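Local structure of tryptophanyl-tRNA synthetase (Aeropyrum pernix, 3A04) at residues 37-42 against 60-65; 56-61 against 242-247; 68-73 against 205-210. The protein catalyses the ATP-dependent attachment of L-tryptophan to tRNA(Trp), releasing AMP and diphosphate, as a class I aminoacyl-tRNA synthetase. All coordinates share one frame; numbering follows the deposited sequence.

Contact 1: residues 37-42 against 60-65; sequences RKAGME and KILEAK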
loop_
_atom_site.group_PDB
_atom_site.type_symbol
_atom_site.label_atom_id
_atom_site.label_comp_id
_atom_site.label_asym_id
_atom_site.label_seq_id
_atom_site.Cartn_x
_atom_site.Cartn_y
_atom_site.Cartn_z
ATOM N N ARG A 37 -30.738 2.948 -25.677
ATOM C CA ARG A 37 -31.160 3.670 -26.929
ATOM C C ARG A 37 -30.685 5.135 -27.098
ATOM O O ARG A 37 -30.095 5.504 -28.117
ATOM C CB ARG A 37 -32.664 3.687 -27.011
ATOM C CG ARG A 37 -33.343 2.314 -27.188
ATOM C CD ARG A 37 -34.833 2.479 -27.630
ATOM N NE ARG A 37 -35.001 3.491 -28.687
ATOM C CZ ARG A 37 -34.899 3.251 -30.001
ATOM N NH1 ARG A 37 -34.612 2.022 -30.449
ATOM N NH2 ARG A 37 -35.091 4.243 -30.880
ATOM N N LYS A 38 -30.955 5.971 -26.097
ATOM C CA LYS A 38 -30.623 7.380 -26.224
ATOM C C LYS A 38 -29.121 7.509 -26.390
ATOM O O LYS A 38 -28.654 8.373 -27.139
ATOM C CB LYS A 38 -31.148 8.206 -25.032
ATOM C CG LYS A 38 -32.721 8.205 -24.900
ATOM C CD LYS A 38 -33.176 8.692 -23.502
ATOM C CE LYS A 38 -34.587 8.235 -23.106
ATOM N NZ LYS A 38 -34.639 7.864 -21.625
ATOM N N ALA A 39 -28.354 6.605 -25.738
ATOM C CA ALA A 39 -26.894 6.596 -25.967
ATOM C C ALA A 39 -26.456 5.996 -27.341
ATOM O O ALA A 39 -25.248 5.929 -27.648
ATOM C CB ALA A 39 -26.123 5.964 -24.757
ATOM N N GLY A 40 -27.427 5.617 -28.189
ATOM C CA GLY A 40 -27.083 5.111 -29.520
ATOM C C GLY A 40 -26.524 3.677 -29.496
ATOM O O GLY A 40 -25.718 3.348 -30.311
ATOM N N MET A 41 -27.006 2.832 -28.583
ATOM C CA MET A 41 -26.429 1.520 -28.319
ATOM C C MET A 41 -27.577 0.534 -28.419
ATOM O O MET A 41 -28.648 0.823 -27.923
ATOM C CB MET A 41 -25.793 1.481 -26.898
ATOM C CG MET A 41 -24.522 2.348 -26.764
ATOM S SD MET A 41 -23.870 2.340 -25.066
ATOM C CE MET A 41 -23.560 0.552 -24.762
ATOM N N GLU A 42 -27.353 -0.615 -29.056
ATOM C CA GLU A 42 -28.316 -1.722 -28.999
ATOM C C GLU A 42 -27.804 -2.802 -28.044
ATOM O O GLU A 42 -26.586 -3.010 -27.977
ATOM C CB GLU A 42 -28.509 -2.335 -30.395
ATOM C CG GLU A 42 -29.264 -1.427 -31.362
ATOM C CD GLU A 42 -30.771 -1.261 -31.025
ATOM O OE1 GLU A 42 -31.435 -2.219 -30.535
ATOM O OE2 GLU A 42 -31.300 -0.143 -31.244
ATOM N N LYS A 60 -26.627 6.414 -14.882
ATOM C CA LYS A 60 -25.775 7.628 -14.774
ATOM C C LYS A 60 -24.669 7.569 -15.806
ATOM O O LYS A 60 -24.311 8.590 -16.411
ATOM C CB LYS A 60 -25.167 7.715 -13.345
ATOM C CG LYS A 60 -26.242 7.951 -12.241
ATOM C CD LYS A 60 -25.688 7.849 -10.824
ATOM C CE LYS A 60 -24.718 8.978 -10.418
ATOM N NZ LYS A 60 -24.083 8.763 -9.009
ATOM N N ILE A 61 -24.120 6.347 -16.048
ATOM C CA ILE A 61 -23.029 6.255 -17.049
ATOM C C ILE A 61 -23.533 6.635 -18.426
ATOM O O ILE A 61 -22.872 7.361 -19.156
ATOM C CB ILE A 61 -22.487 4.782 -17.154
ATOM C CG1 ILE A 61 -22.124 4.256 -15.776
ATOM C CG2 ILE A 61 -21.294 4.742 -18.157
ATOM C CD1 ILE A 61 -20.918 5.126 -15.138
ATOM N N LEU A 62 -24.685 6.072 -18.784
ATOM C CA LEU A 62 -25.231 6.184 -20.121
ATOM C C LEU A 62 -25.675 7.675 -20.298
ATOM O O LEU A 62 -25.502 8.264 -21.393
ATOM C CB LEU A 62 -26.450 5.209 -20.234
ATOM C CG LEU A 62 -26.000 3.714 -20.406
ATOM C CD1 LEU A 62 -27.220 2.733 -20.356
ATOM C CD2 LEU A 62 -25.130 3.478 -21.661
ATOM N N GLU A 63 -26.138 8.281 -19.191
ATOM C CA GLU A 63 -26.512 9.747 -19.241
ATOM C C GLU A 63 -25.275 10.555 -19.578
ATOM O O GLU A 63 -25.284 11.436 -20.512
ATOM C CB GLU A 63 -27.182 10.211 -17.916
ATOM C CG GLU A 63 -28.717 9.842 -17.827
ATOM C CD GLU A 63 -29.350 9.836 -16.411
ATOM O OE1 GLU A 63 -28.664 10.119 -15.391
ATOM O OE2 GLU A 63 -30.571 9.523 -16.305
ATOM N N ALA A 64 -24.181 10.289 -18.856
ATOM C CA ALA A 64 -22.919 10.997 -19.245
ATOM C C ALA A 64 -22.510 10.771 -20.699
ATOM O O ALA A 64 -22.136 11.733 -21.478
ATOM C CB ALA A 64 -21.777 10.573 -18.308
ATOM N N LYS A 65 -22.557 9.481 -21.115
ATOM C CA LYS A 65 -22.197 9.195 -22.478
ATOM C C LYS A 65 -23.052 9.941 -23.526
ATOM O O LYS A 65 -22.508 10.387 -24.572
ATOM C CB LYS A 65 -22.323 7.701 -22.742
ATOM C CG LYS A 65 -21.644 7.252 -24.006
ATOM C CD LYS A 65 -21.858 5.725 -24.137
ATOM C CE LYS A 65 -20.815 5.181 -25.093
ATOM N NZ LYS A 65 -20.925 5.735 -26.503
#
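M41 and K65 each run out extended before they meet: CG of M41 lies anti to its own carbonyl carbon (chi1 -69°) and SD anti to CA (chi2 177°), while CG of K65 lies anti to its backbone N (chi1 -165°). The methionine bends only at the terminal methyl. Its SD lies 3.8 Å from CD2 of L62 and 4.0 Å from CD of K65, so a single sulfur bridges a leucine methyl and the aliphatic part of a lysine on the next turn of helix 58-66. A39 adds its CB, 4.1 Å from the same CD2 of L62. Both residues that reach the helix flank G40, whose positive phi ends helix 33-38 in a Schellman motif, with G40 N bonded to R37 O at 2.7 Å. L35 and L36 of helix 33-38 also touch L62, and the ammonium of K65 is hydrogen-bonded to the carbonyl oxygen of N100. No hydrogen bond joins the two segments; the turn that follows helix 33-38 rests on helix 58-66 by van der Waals contact, with the lysine contributing methylenes here and its ammonium turned to N100.

Contact 2: residues 56-61 against 242-247; sequences RDFDKI and ASTYHK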
loop_
_atom_site.group_PDB
_atom_site.type_symbol
_atom_site.label_atom_id
_atom_site.label_comp_id
_atom_site.label_asym_id
_atom_site.label_seq_id
_atom_site.Cartn_x
_atom_site.Cartn_y
_atom_site.Cartn_z
ATOM N N ARG A 56 -26.276 -1.368 -11.255
ATOM C CA ARG A 56 -26.432 -0.306 -10.244
ATOM C C ARG A 56 -25.765 0.928 -10.813
ATOM O O ARG A 56 -24.570 0.889 -11.155
ATOM C CB ARG A 56 -25.849 -0.730 -8.906
ATOM C CG ARG A 56 -26.027 0.407 -7.796
ATOM C CD ARG A 56 -25.623 -0.144 -6.459
ATOM N NE ARG A 56 -24.221 -0.634 -6.448
ATOM C CZ ARG A 56 -23.824 -1.726 -5.812
ATOM N NH1 ARG A 56 -24.677 -2.428 -5.065
ATOM N NH2 ARG A 56 -22.540 -2.124 -5.883
ATOM N N ASP A 57 -26.542 2.008 -11.019
ATOM C CA ASP A 57 -26.026 3.304 -11.495
ATOM C C ASP A 57 -25.538 3.324 -12.943
ATOM O O ASP A 57 -24.942 4.315 -13.384
ATOM C CB ASP A 57 -24.897 3.810 -10.526
ATOM C CG ASP A 57 -25.451 4.300 -9.130
ATOM O OD1 ASP A 57 -26.710 4.432 -9.004
ATOM O OD2 ASP A 57 -24.624 4.562 -8.217
ATOM N N PHE A 58 -25.730 2.235 -13.716
ATOM C CA PHE A 58 -25.326 2.273 -15.168
ATOM C C PHE A 58 -26.116 3.326 -15.975
ATOM O O PHE A 58 -25.677 3.871 -17.023
ATOM C CB PHE A 58 -25.488 0.835 -15.772
ATOM C CG PHE A 58 -24.842 0.636 -17.141
ATOM C CD1 PHE A 58 -23.571 1.121 -17.391
ATOM C CD2 PHE A 58 -25.548 -0.030 -18.178
ATOM C CE1 PHE A 58 -22.939 0.934 -18.690
ATOM C CE2 PHE A 58 -24.991 -0.207 -19.450
ATOM C CZ PHE A 58 -23.690 0.264 -19.724
ATOM N N ASP A 59 -27.328 3.624 -15.519
ATOM C CA ASP A 59 -28.058 4.821 -16.037
ATOM C C ASP A 59 -27.275 6.138 -16.012
ATOM O O ASP A 59 -27.205 6.867 -17.028
ATOM C CB ASP A 59 -29.405 4.987 -15.321
ATOM C CG ASP A 59 -29.278 5.111 -13.808
ATOM O OD1 ASP A 59 -28.323 4.613 -13.208
ATOM O OD2 ASP A 59 -30.206 5.683 -13.191
ATOM N N LYS A 60 -26.627 6.414 -14.882
ATOM C CA LYS A 60 -25.775 7.628 -14.774
ATOM C C LYS A 60 -24.669 7.569 -15.806
ATOM O O LYS A 60 -24.311 8.590 -16.411
ATOM C CB LYS A 60 -25.167 7.715 -13.345
ATOM C CG LYS A 60 -26.242 7.951 -12.241
ATOM C CD LYS A 60 -25.688 7.849 -10.824
ATOM C CE LYS A 60 -24.718 8.978 -10.418
ATOM N NZ LYS A 60 -24.083 8.763 -9.009
ATOM N N ILE A 61 -24.120 6.347 -16.048
ATOM C CA ILE A 61 -23.029 6.255 -17.049
ATOM C C ILE A 61 -23.533 6.635 -18.426
ATOM O O ILE A 61 -22.872 7.361 -19.156
ATOM C CB ILE A 61 -22.487 4.782 -17.154
ATOM C CG1 ILE A 61 -22.124 4.256 -15.776
ATOM C CG2 ILE A 61 -21.294 4.742 -18.157
ATOM C CD1 ILE A 61 -20.918 5.126 -15.138
ATOM N N ALA A 242 -20.430 2.560 -11.066
ATOM C CA ALA A 242 -21.580 1.769 -11.555
ATOM C C ALA A 242 -21.159 0.312 -11.801
ATOM O O ALA A 242 -19.981 0.016 -11.789
ATOM C CB ALA A 242 -22.141 2.404 -12.842
ATOM N N SER A 243 -22.135 -0.582 -11.954
ATOM C CA SER A 243 -21.884 -1.962 -12.155
ATOM C C SER A 243 -22.958 -2.608 -13.023
ATOM O O SER A 243 -24.121 -2.121 -13.099
ATOM C CB SER A 243 -21.765 -2.682 -10.801
ATOM O OG SER A 243 -22.792 -2.291 -9.888
ATOM N N THR A 244 -22.598 -3.696 -13.703
ATOM C CA THR A 244 -23.613 -4.534 -14.392
ATOM C C THR A 244 -23.370 -5.886 -13.789
ATOM O O THR A 244 -22.239 -6.125 -13.310
ATOM C CB THR A 244 -23.494 -4.605 -15.914
ATOM O OG1 THR A 244 -22.161 -5.023 -16.278
ATOM C CG2 THR A 244 -23.748 -3.211 -16.595
ATOM N N TYR A 245 -24.394 -6.752 -13.782
ATOM C CA TYR A 245 -24.348 -8.019 -13.022
ATOM C C TYR A 245 -24.687 -9.159 -13.940
ATOM O O TYR A 245 -25.694 -9.079 -14.655
ATOM C CB TYR A 245 -25.296 -8.076 -11.786
ATOM C CG TYR A 245 -24.880 -7.092 -10.774
ATOM C CD1 TYR A 245 -25.349 -5.782 -10.848
ATOM C CD2 TYR A 245 -23.982 -7.445 -9.757
ATOM C CE1 TYR A 245 -24.934 -4.793 -9.938
ATOM C CE2 TYR A 245 -23.570 -6.452 -8.819
ATOM C CZ TYR A 245 -24.086 -5.162 -8.914
ATOM O OH TYR A 245 -23.662 -4.162 -8.055
ATOM N N HIS A 246 -23.792 -10.154 -13.987
ATOM C CA HIS A 246 -24.035 -11.279 -14.873
ATOM C C HIS A 246 -24.237 -12.557 -14.042
ATOM O O HIS A 246 -23.693 -12.683 -12.958
ATOM C CB HIS A 246 -22.915 -11.419 -15.933
ATOM C CG HIS A 246 -21.526 -11.492 -15.354
ATOM N ND1 HIS A 246 -20.537 -10.609 -15.699
ATOM C CD2 HIS A 246 -20.973 -12.335 -14.456
ATOM C CE1 HIS A 246 -19.435 -10.887 -15.032
ATOM N NE2 HIS A 246 -19.662 -11.947 -14.282
ATOM N N LYS A 247 -25.021 -13.517 -14.548
ATOM C CA LYS A 247 -25.095 -14.837 -13.897
ATOM C C LYS A 247 -23.856 -15.591 -14.286
ATOM O O LYS A 247 -23.465 -15.541 -15.422
ATOM C CB LYS A 247 -26.294 -15.630 -14.426
ATOM C CG LYS A 247 -27.607 -14.797 -14.401
ATOM C CD LYS A 247 -28.618 -15.328 -15.424
ATOM C CE LYS A 247 -29.635 -16.208 -14.723
ATOM N NZ LYS A 247 -30.787 -16.344 -15.654
HETATM O O HOH W 1 -22.140 -0.197 -8.341
#
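A242 and I61 form the tightest part of this contact: CB of the alanine sits 3.5 Å from CG1 of the isoleucine, closer than carbons usually pack. The same methyl lies against the carbonyl oxygens of R56 and D57, wedged under the start of helix 58-66. Next to it, the F58 ring receives CG2 of T244 over one face, a CH-pi contact 4.1 Å from the ring centroid and displaced toward the rim. V211 of the neighbouring strand touches both partners.

The backbones are joined by a pair of bonds, R56 N to S243 O at 2.9 Å and S243 N to R56 O at 3.0 Å, the antiparallel hydrogen-bonded pair.

On the face carrying the side chains of R56 and S243 the fit is looser, polar and hydrated. A water lies between NE of R56, which donates to it at 2.8 Å, and OG of S243 at 2.7 Å. The hydroxyl of Y245 stands over one face of the guanidinium, 3.2 Å from NH2, but the angle is poor for a hydrogen bond; the guanidinium and phenol planes are 81° apart. D219 is shared by these groups, in a salt bridge with R56 NH2 and a hydrogen bond with Y245 OH, while F24 O binds R56 NH1. The D219 carboxylate would probably offset the charge of the buried arginine.

Strand 52-56 thus pairs antiparallel with strand 242-246, which itself runs parallel to strand 210-215: an antiparallel addition beside the parallel strands of the nucleotide-binding Rossmann-type fold of class I synthetases.

Contact 3: residues 68-73 against 205-210; sequences GERVAV and GGYRHV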
loop_
_atom_site.group_PDB
_atom_site.type_symbol
_atom_site.label_atom_id
_atom_site.label_comp_id
_atom_site.label_asym_id
_atom_site.label_seq_id
_atom_site.Cartn_x
_atom_site.Cartn_y
_atom_site.Cartn_z
ATOM N N GLY A 68 -22.117 13.320 -24.250
ATOM C CA GLY A 68 -20.867 13.407 -25.001
ATOM C C GLY A 68 -19.622 13.219 -24.154
ATOM O O GLY A 68 -18.479 13.408 -24.660
ATOM N N GLU A 69 -19.801 12.838 -22.897
ATOM C CA GLU A 69 -18.614 12.628 -22.018
ATOM C C GLU A 69 -17.934 11.248 -22.411
ATOM O O GLU A 69 -18.677 10.324 -22.805
ATOM C CB GLU A 69 -19.024 12.665 -20.501
ATOM C CG GLU A 69 -19.126 14.112 -19.793
ATOM C CD GLU A 69 -19.596 14.130 -18.292
ATOM O OE1 GLU A 69 -18.885 14.247 -17.267
ATOM O OE2 GLU A 69 -20.782 14.138 -18.123
ATOM N N ARG A 70 -16.602 11.125 -22.359
ATOM C CA ARG A 70 -15.996 9.773 -22.613
ATOM C C ARG A 70 -16.206 8.968 -21.306
ATOM O O ARG A 70 -15.966 9.524 -20.213
ATOM C CB ARG A 70 -14.525 9.818 -23.026
ATOM C CG ARG A 70 -13.985 8.415 -23.563
ATOM C CD ARG A 70 -14.469 8.005 -24.955
ATOM N NE ARG A 70 -13.939 6.704 -25.435
ATOM C CZ ARG A 70 -12.640 6.379 -25.554
ATOM N NH1 ARG A 70 -11.660 7.230 -25.168
ATOM N NH2 ARG A 70 -12.311 5.169 -25.992
ATOM N N VAL A 71 -16.760 7.743 -21.411
ATOM C CA VAL A 71 -17.076 6.856 -20.233
ATOM C C VAL A 71 -16.158 5.622 -20.284
ATOM O O VAL A 71 -15.573 5.376 -21.331
ATOM C CB VAL A 71 -18.539 6.436 -20.110
ATOM C CG1 VAL A 71 -19.395 7.630 -19.735
ATOM C CG2 VAL A 71 -19.150 5.741 -21.432
ATOM N N ALA A 72 -16.019 4.895 -19.176
ATOM C CA ALA A 72 -15.020 3.822 -19.091
ATOM C C ALA A 72 -15.602 2.563 -18.469
ATOM O O ALA A 72 -16.602 2.601 -17.767
ATOM C CB ALA A 72 -13.742 4.275 -18.287
ATOM N N VAL A 73 -14.969 1.440 -18.774
ATOM C CA VAL A 73 -15.258 0.209 -18.086
ATOM C C VAL A 73 -13.925 -0.307 -17.602
ATOM O O VAL A 73 -12.882 -0.129 -18.294
ATOM C CB VAL A 73 -16.004 -0.847 -19.038
ATOM C CG1 VAL A 73 -15.208 -1.125 -20.332
ATOM C CG2 VAL A 73 -16.225 -2.161 -18.256
ATOM N N GLY A 205 -6.538 9.952 -17.020
ATOM C CA GLY A 205 -7.515 10.319 -18.054
ATOM C C GLY A 205 -8.809 10.931 -17.522
ATOM O O GLY A 205 -9.622 11.417 -18.294
ATOM N N GLY A 206 -9.020 10.922 -16.208
ATOM C CA GLY A 206 -10.116 11.694 -15.674
ATOM C C GLY A 206 -11.518 11.141 -15.936
ATOM O O GLY A 206 -12.487 11.935 -16.206
ATOM N N TYR A 207 -11.619 9.808 -15.905
ATOM C CA TYR A 207 -12.852 9.097 -16.234
ATOM C C TYR A 207 -13.730 8.917 -14.996
ATOM O O TYR A 207 -13.658 7.938 -14.220
ATOM C CB TYR A 207 -12.599 7.736 -16.936
ATOM C CG TYR A 207 -11.907 7.824 -18.286
ATOM C CD1 TYR A 207 -12.658 7.882 -19.484
ATOM C CD2 TYR A 207 -10.537 7.724 -18.380
ATOM C CE1 TYR A 207 -12.012 7.935 -20.727
ATOM C CE2 TYR A 207 -9.893 7.773 -19.639
ATOM C CZ TYR A 207 -10.661 7.891 -20.787
ATOM O OH TYR A 207 -10.049 7.942 -22.035
ATOM N N ARG A 208 -14.544 9.914 -14.758
ATOM C CA ARG A 208 -15.321 9.883 -13.574
ATOM C C ARG A 208 -16.427 8.820 -13.652
ATOM O O ARG A 208 -16.818 8.213 -12.632
ATOM C CB ARG A 208 -15.990 11.283 -13.419
ATOM C CG ARG A 208 -17.233 11.152 -12.533
ATOM C CD ARG A 208 -17.711 12.545 -12.113
ATOM N NE ARG A 208 -16.726 13.205 -11.230
ATOM C CZ ARG A 208 -16.911 14.467 -10.848
ATOM N NH1 ARG A 208 -17.981 15.153 -11.324
ATOM N NH2 ARG A 208 -16.055 15.027 -10.025
ATOM N N HIS A 209 -16.919 8.578 -14.854
ATOM C CA HIS A 209 -18.037 7.652 -14.999
ATOM C C HIS A 209 -17.470 6.263 -15.441
ATOM O O HIS A 209 -17.048 6.113 -16.593
ATOM C CB HIS A 209 -18.955 8.241 -16.034
ATOM C CG HIS A 209 -19.432 9.614 -15.670
ATOM N ND1 HIS A 209 -20.308 9.805 -14.627
ATOM C CD2 HIS A 209 -19.108 10.852 -16.123
ATOM C CE1 HIS A 209 -20.524 11.099 -14.451
ATOM N NE2 HIS A 209 -19.791 11.758 -15.318
ATOM N N VAL A 210 -17.463 5.303 -14.528
ATOM C CA VAL A 210 -16.820 4.002 -14.791
ATOM C C VAL A 210 -17.818 2.921 -14.444
ATOM O O VAL A 210 -18.487 3.008 -13.426
ATOM C CB VAL A 210 -15.648 3.738 -13.803
ATOM C CG1 VAL A 210 -14.822 2.444 -14.261
ATOM C CG2 VAL A 210 -14.782 4.903 -13.736
HETATM O O HOH W 2 -15.844 9.415 -17.425
#
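H209 carries CG of R208 over the centre of one imidazole face, while OE1 of E69 comes to the ring edge in its plane. The resulting bond from NE2 to OE1 is weak, 3.3 Å long and bent to 131°, with the carboxylate turned 88° from the ring. Both residues have stronger partners: R67 forms a salt bridge with OE2 of E69, and E239 a hydrogen bond with ND1 of H209. An alanine in place of E69 would probably leave R67 without its carboxylate mate and H209 NE2 without its weak acceptor. The Y207 ring is met at its edge by CG of R70, 3.5 Å from CE1; the arginine, bent at chi2, runs alongside the tyrosine, and its guanidinium is bound by D145 and G101 O. F105 meets the same ring, planes about 75° apart, and CB of A72 lies 3.9 Å from CB of Y207. Beyond these pairs, strands 72-77 and 210-215 begin as parallel neighbours in the Rossmann-type sheet, A72 opposite V210. A72 N donates to H209 O at 3.0 Å, and CA of V210 approaches A72 O at 3.3 Å. A water donates to R70 O and accepts from H209 N.

All three contacts gather around helix 58-66, on the same side of the chain's centre, their own centres 12 to 14 Å apart. Contacts 1 and 2 share K60 and I61, the helix facing the turn after helix 33-38 in the first and strand 242-246 in the second. Strand 72-77 of contact 3 follows that helix in the chain: contact 1 closes before contact 3 opens, and both segments of contact 3 fall inside the long loop that contact 2 closes. Contacts 2 and 3 also reach the same sheet: A242 N lies 3.1 Å from V210 O, a probable hydrogen bond, and CD1 of I61 packs on the backbone of V210. One helix thus links the N-terminal region to inner strands of the Rossmann-type sheet.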